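Local coordinates for putative uncharacterized protein (Bacteroides thetaiotaomicron, PDB 2RBK), which is probably a magnesium-dependent phosphatase of the haloacid dehalogenase superfamily, its active site here holding a vanadium oxide group, at residues G172-Y175 and P176-D180. Sequence-based numbering, arbitrary orientation.
With VN4 (oxido(dioxo)vanadium), chain C.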
loop_
_atom_site.group_PDB
_atom_site.type_symbol
_atom_site.label_atom_id
_atom_site.label_comp_id
_atom_site.label_asym_id
_atom_site.label_seq_id
_atom_site.Cartn_x
_atom_site.Cartn_y
_atom_site.Cartn_z
ATOM N N GLY A 172 -1.524 -4.589 -8.541
ATOM C CA GLY A 172 -0.607 -5.119 -7.549
ATOM C C GLY A 172 -1.298 -5.902 -6.465
ATOM O O GLY A 172 -2.467 -5.616 -6.203
ATOM N N ARG A 173 -0.631 -6.779 -5.783
ATOM C CA ARG A 173 -1.231 -7.421 -4.566
ATOM C C ARG A 173 -0.329 -7.291 -3.309
ATOM O O ARG A 173 0.890 -7.419 -3.334
ATOM C CB ARG A 173 -1.496 -8.894 -4.714
ATOM C CG ARG A 173 -2.256 -9.379 -5.892
ATOM C CD ARG A 173 -2.651 -10.852 -6.016
ATOM N NE ARG A 173 -3.412 -10.961 -7.280
ATOM C CZ ARG A 173 -4.636 -11.319 -7.363
ATOM N NH1 ARG A 173 -5.283 -11.725 -6.272
ATOM N NH2 ARG A 173 -5.296 -11.341 -8.524
ATOM N N TRP A 174 -0.992 -7.041 -2.140
ATOM C CA TRP A 174 -0.449 -7.140 -0.827
ATOM C C TRP A 174 -0.992 -8.226 0.070
ATOM O O TRP A 174 -0.529 -8.489 1.119
ATOM C CB TRP A 174 -0.530 -5.796 -0.089
ATOM C CG TRP A 174 -1.846 -5.103 0.033
ATOM C CD1 TRP A 174 -2.447 -4.266 -0.904
ATOM C CD2 TRP A 174 -2.751 -5.138 1.149
ATOM N NE1 TRP A 174 -3.612 -3.804 -0.454
ATOM C CE2 TRP A 174 -3.843 -4.288 0.802
ATOM C CE3 TRP A 174 -2.756 -5.749 2.387
ATOM C CZ2 TRP A 174 -4.942 -4.039 1.630
ATOM C CZ3 TRP A 174 -3.826 -5.516 3.229
ATOM C CH2 TRP A 174 -4.865 -4.689 2.852
ATOM N N TYR A 175 -2.016 -8.880 -0.471
ATOM C CA TYR A 175 -2.662 -9.975 0.208
ATOM C C TYR A 175 -3.197 -10.953 -0.854
ATOM O O TYR A 175 -3.636 -10.386 -1.896
ATOM C CB TYR A 175 -3.791 -9.492 1.136
ATOM C CG TYR A 175 -4.316 -10.516 2.090
ATOM C CD1 TYR A 175 -3.627 -10.770 3.281
ATOM C CD2 TYR A 175 -5.472 -11.242 1.831
ATOM C CE1 TYR A 175 -4.089 -11.713 4.181
ATOM C CE2 TYR A 175 -5.932 -12.177 2.712
ATOM C CZ TYR A 175 -5.235 -12.399 3.893
ATOM O OH TYR A 175 -5.718 -13.354 4.747
ATOM N N PRO A 176 -3.182 -12.248 -0.713
ATOM C CA PRO A 176 -3.555 -13.076 -1.900
ATOM C C PRO A 176 -5.003 -13.015 -2.356
ATOM O O PRO A 176 -5.468 -13.360 -3.485
ATOM C CB PRO A 176 -3.124 -14.486 -1.407
ATOM C CG PRO A 176 -2.244 -14.243 -0.244
ATOM C CD PRO A 176 -2.724 -12.999 0.488
ATOM N N ALA A 177 -5.989 -12.614 -1.532
ATOM C CA ALA A 177 -7.319 -12.810 -2.113
ATOM C C ALA A 177 -7.878 -11.750 -3.050
ATOM O O ALA A 177 -9.004 -11.823 -3.602
ATOM C CB ALA A 177 -8.270 -12.912 -0.914
ATOM N N PHE A 178 -7.107 -10.706 -3.301
ATOM C CA PHE A 178 -7.582 -9.548 -4.054
ATOM C C PHE A 178 -6.402 -8.791 -4.605
ATOM O O PHE A 178 -5.279 -9.047 -4.199
ATOM C CB PHE A 178 -8.373 -8.670 -3.114
ATOM C CG PHE A 178 -7.632 -8.108 -1.893
ATOM C CD1 PHE A 178 -6.974 -6.894 -1.986
ATOM C CD2 PHE A 178 -7.612 -8.776 -0.649
ATOM C CE1 PHE A 178 -6.321 -6.366 -0.875
ATOM C CE2 PHE A 178 -6.964 -8.252 0.469
ATOM C CZ PHE A 178 -6.321 -7.032 0.333
ATOM N N ALA A 179 -6.676 -7.852 -5.490
ATOM C CA ALA A 179 -5.643 -7.019 -6.093
ATOM C C ALA A 179 -6.103 -5.565 -6.048
ATOM O O ALA A 179 -7.298 -5.306 -6.044
ATOM C CB ALA A 179 -5.360 -7.456 -7.532
ATOM N N ASP A 180 -5.150 -4.639 -6.133
ATOM C CA ASP A 180 -5.417 -3.226 -6.265
ATOM C C ASP A 180 -5.077 -2.774 -7.679
ATOM O O ASP A 180 -3.980 -3.065 -8.171
ATOM C CB ASP A 180 -4.564 -2.409 -5.294
ATOM C CG ASP A 180 -4.892 -2.595 -3.826
ATOM O OD1 ASP A 180 -6.071 -2.818 -3.468
ATOM O OD2 ASP A 180 -3.893 -2.455 -3.041
HETATM V V VN4 C . 0.553 -2.534 2.356
HETATM O O1 VN4 C . 0.260 -1.469 3.601
HETATM O O2 VN4 C . 0.798 -4.247 2.680
HETATM O O3 VN4 C . 0.042 -2.263 0.613
HETATM O O HOH W 1 -1.779 -3.755 -4.245
HETATM O O HOH W 2 -6.245 -1.693 -0.795
HETATM O O HOH W 3 -3.636 -7.481 -2.619
HETATM O O HOH W 4 -1.563 -2.672 2.488
#
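Trp174 and Phe178 meet edge-to-face inside a beta hairpin whose strands, 170-172 and 180-182, close in the antiparallel hydrogen-bonded pair Gly172-Asp180; its loop, with a type I turn from Tyr175 to Phe178, borders the active site of this HAD-like fold. From CB outward, Trp174 passes between the ligand and the hairpin. CB lies 3.4 Å from O2 of the oxido(dioxo)vanadium group, and CG sits between backbone N and carbonyl carbon (chi1 55°), which brings one indole face to the ligand. CG and CD1 meet its O3, and water 4, bound to vanadium, stands 3.0 Å above the ring plane. NE1 gives a weak, bent bond to Asp180 OD2 (2.9 Å, 125° at the hydrogen), a carboxylate also held by Thr151 and Asn69. On the opposite face, CE2, CZ2 and CH2 receive the Phe178 rim, Trp174 CZ2 lying 3.5 Å from Phe178 CZ, planes at 86°. A broad aromatic with one N-H thus suits a wall between ligand and hydrophobic cluster; an alanine here would probably open a gap beside the ligand and leave the Phe178 edge without its indole face. Tyr175 CB borders Phe178 CE2, and proline's rigid, puckered ring suits the next position, setting Pro176 CD over the Tyr175 ring face in a CH-pi contact. Arg173, long enough to reach Glu159 in a salt bridge, passes Phe178 O, and Ala179 CB lies over one guanidinium face, 3.9 Å from Arg173 CZ.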